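PDB 2XF7: GP23.1 from Bacillus phage spp1, which is a putative chaperone of the phage, a small all-helical protein that assembles as a hexamer. Local coordinates for residues Leu33-Glu36 with Glu37-Ile41. Numbering follows the deposited sequence.
Sequences LTQE and EADKI
A capping box formed by Thr34 and Glu37 starts helix 35-42. Thr34, the N-cap, sets its OG1 between its own backbone N and carbonyl carbon (chi1 64°), where the hydroxyl accepts a hydrogen bond from Glu37 N at 3.0 Å. Glu37 completes the box: with CG beside its backbone N (chi1 -76°) and the rest of the chain extended, its carboxylate reaches back toward the helix start, and OE1 accepts from Thr34 N at 2.8 Å, nearly straight at 168° and on the anti side of the carboxylate. Ser4 also hydrogen-bonds to this OE1, tying the chain's N-terminal part to the cap. Threonine suits the first place because its short hydroxyl can stand in for a missing helix carbonyl; glutamate is long enough to span the turn. The regular helix then begins with Ala38 N on Thr34 O at 3.0 Å. One turn apart, Gln35 NE2 donates to Asp39 OD1 at 3.1 Å from above the carboxylate plane, amide matching acceptor. Glu36 OE2 lies 3.7 Å from Lys40 CE, the chains side by side; Lys40 NZ hydrogen-bonds to Ala30 O of the second subunit. Inside the three-helix fold, Leu33 CD1 meets Ile41 CD1 at 4.0 Å, branched apolar chains also packing on Leu24 and Trp14, respectively.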
ATOM      1  N   LEU B  33     -13.243 -13.765   3.694  1.00 10.29           N
ATOM      2  CA  LEU B  33     -12.215 -14.777   3.983  1.00  9.50           C
ATOM      3  C   LEU B  33     -12.929 -16.102   3.873  1.00 12.01           C
ATOM      4  O   LEU B  33     -14.154 -16.190   4.114  1.00 11.19           O
ATOM      5  CB  LEU B  33     -11.683 -14.730   5.440  1.00 11.10           C
ATOM      6  CG  LEU B  33     -10.772 -13.577   5.849  1.00 14.19           C
ATOM      7  CD1 LEU B  33     -10.429 -13.724   7.355  1.00 14.79           C
ATOM      8  CD2 LEU B  33      -9.482 -13.605   5.019  1.00 12.26           C
ATOM      9  N   THR B  34     -12.151 -17.134   3.521  1.00 10.97           N
ATOM     10  CA  THR B  34     -12.768 -18.487   3.630  1.00 10.29           C
ATOM     11  C   THR B  34     -12.507 -18.978   5.074  1.00 12.74           C
ATOM     12  O   THR B  34     -11.602 -18.480   5.795  1.00 12.32           O
ATOM     13  CB  THR B  34     -12.115 -19.485   2.638  1.00 11.56           C
ATOM     14  OG1 THR B  34     -10.740 -19.654   3.005  1.00 13.24           O
ATOM     15  CG2 THR B  34     -12.220 -18.982   1.191  1.00 14.74           C
ATOM     16  N   GLN B  35     -13.245 -20.039   5.471  1.00 12.18           N
ATOM     17  CA  GLN B  35     -12.994 -20.599   6.799  1.00 11.51           C
ATOM     18  C   GLN B  35     -11.529 -21.100   6.902  1.00 12.51           C
ATOM     19  O   GLN B  35     -10.880 -20.924   7.945  1.00 11.57           O
ATOM     20  CB  GLN B  35     -13.951 -21.784   7.053  1.00 12.49           C
ATOM     21  CG  GLN B  35     -13.766 -22.308   8.471  1.00 13.24           C
ATOM     22  CD  GLN B  35     -14.081 -21.254   9.521  1.00 29.93           C
ATOM     23  OE1 GLN B  35     -15.174 -20.654   9.542  1.00 27.19           O
ATOM     24  NE2 GLN B  35     -13.128 -20.974  10.399  1.00 21.12           N
ATOM     25  N   GLU B  36     -11.021 -21.746   5.842  1.00  9.95           N
ATOM     26  CA  GLU B  36      -9.642 -22.261   5.819  1.00 12.24           C
ATOM     27  C   GLU B  36      -8.649 -21.096   6.031  1.00 13.47           C
ATOM     28  O   GLU B  36      -7.682 -21.240   6.807  1.00 13.04           O
ATOM     29  CB  GLU B  36      -9.343 -22.917   4.473  1.00 13.11           C
ATOM     30  CG  GLU B  36      -7.852 -23.296   4.479  1.00 16.33           C
ATOM     31  CD  GLU B  36      -7.533 -24.301   3.417  1.00 31.43           C
ATOM     32  OE1 GLU B  36      -8.158 -25.392   3.490  1.00 17.91           O
ATOM     33  OE2 GLU B  36      -6.697 -23.990   2.521  1.00 21.56           O
ATOM     34  N   GLU B  37      -8.909 -19.952   5.375  1.00 10.19           N
ATOM     35  CA  GLU B  37      -8.028 -18.793   5.572  1.00 10.83           C
ATOM     36  C   GLU B  37      -8.091 -18.308   7.041  1.00 11.71           C
ATOM     37  O   GLU B  37      -7.044 -17.979   7.621  1.00 11.18           O
ATOM     38  CB  GLU B  37      -8.429 -17.646   4.633  1.00 11.67           C
ATOM     39  CG  GLU B  37      -7.947 -17.951   3.216  1.00 13.30           C
ATOM     40  CD  GLU B  37      -8.487 -16.950   2.205  1.00 24.25           C
ATOM     41  OE1 GLU B  37      -9.625 -16.465   2.409  1.00 14.17           O
ATOM     42  OE2 GLU B  37      -7.752 -16.577   1.261  1.00 18.65           O
ATOM     43  N   ALA B  38      -9.300 -18.229   7.625  1.00 10.92           N
ATOM     44  CA  ALA B  38      -9.378 -17.794   9.019  1.00 10.80           C
ATOM     45  C   ALA B  38      -8.604 -18.802   9.922  1.00 11.89           C
ATOM     46  O   ALA B  38      -7.880 -18.376  10.828  1.00 12.29           O
ATOM     47  CB  ALA B  38     -10.827 -17.757   9.482  1.00 12.93           C
ATOM     48  N   ASP B  39      -8.729 -20.103   9.666  1.00 10.19           N
ATOM     49  CA  ASP B  39      -8.004 -21.123  10.454  1.00 10.53           C
ATOM     50  C   ASP B  39      -6.466 -20.937  10.279  1.00 13.62           C
ATOM     51  O   ASP B  39      -5.712 -21.047  11.283  1.00 13.25           O
ATOM     52  CB  ASP B  39      -8.386 -22.514   9.934  1.00 10.88           C
ATOM     53  CG  ASP B  39      -9.821 -22.925  10.251  1.00 20.59           C
ATOM     54  OD1 ASP B  39     -10.454 -22.278  11.133  1.00 22.82           O
ATOM     55  OD2 ASP B  39     -10.294 -23.915   9.647  1.00 30.24           O
ATOM     56  N   LYS B  40      -6.013 -20.555   9.044  1.00 10.51           N
ATOM     57  CA  LYS B  40      -4.564 -20.283   8.830  1.00 11.02           C
ATOM     58  C   LYS B  40      -4.144 -19.090   9.645  1.00 13.27           C
ATOM     59  O   LYS B  40      -3.082 -19.088  10.291  1.00 12.22           O
ATOM     60  CB  LYS B  40      -4.192 -20.103   7.345  1.00 12.73           C
ATOM     61  CG  LYS B  40      -4.389 -21.377   6.517  1.00 17.58           C
ATOM     62  CD  LYS B  40      -3.879 -21.281   5.104  1.00 30.43           C
ATOM     63  CE  LYS B  40      -3.895 -22.697   4.517  1.00 26.51           C
ATOM     64  NZ  LYS B  40      -2.673 -23.526   4.856  1.00 19.83           N
ATOM     65  N   ILE B  41      -4.937 -18.015   9.582  1.00  9.77           N
ATOM     66  CA  ILE B  41      -4.579 -16.831  10.366  1.00 10.19           C
ATOM     67  C   ILE B  41      -4.507 -17.155  11.872  1.00 11.79           C
ATOM     68  O   ILE B  41      -3.550 -16.727  12.517  1.00 12.24           O
ATOM     69  CB  ILE B  41      -5.622 -15.731  10.097  1.00 10.75           C
ATOM     70  CG1 ILE B  41      -5.411 -15.214   8.658  1.00 10.67           C
ATOM     71  CG2 ILE B  41      -5.477 -14.607  11.148  1.00 10.42           C
ATOM     72  CD1 ILE B  41      -6.582 -14.310   8.134  1.00 10.28           C
TER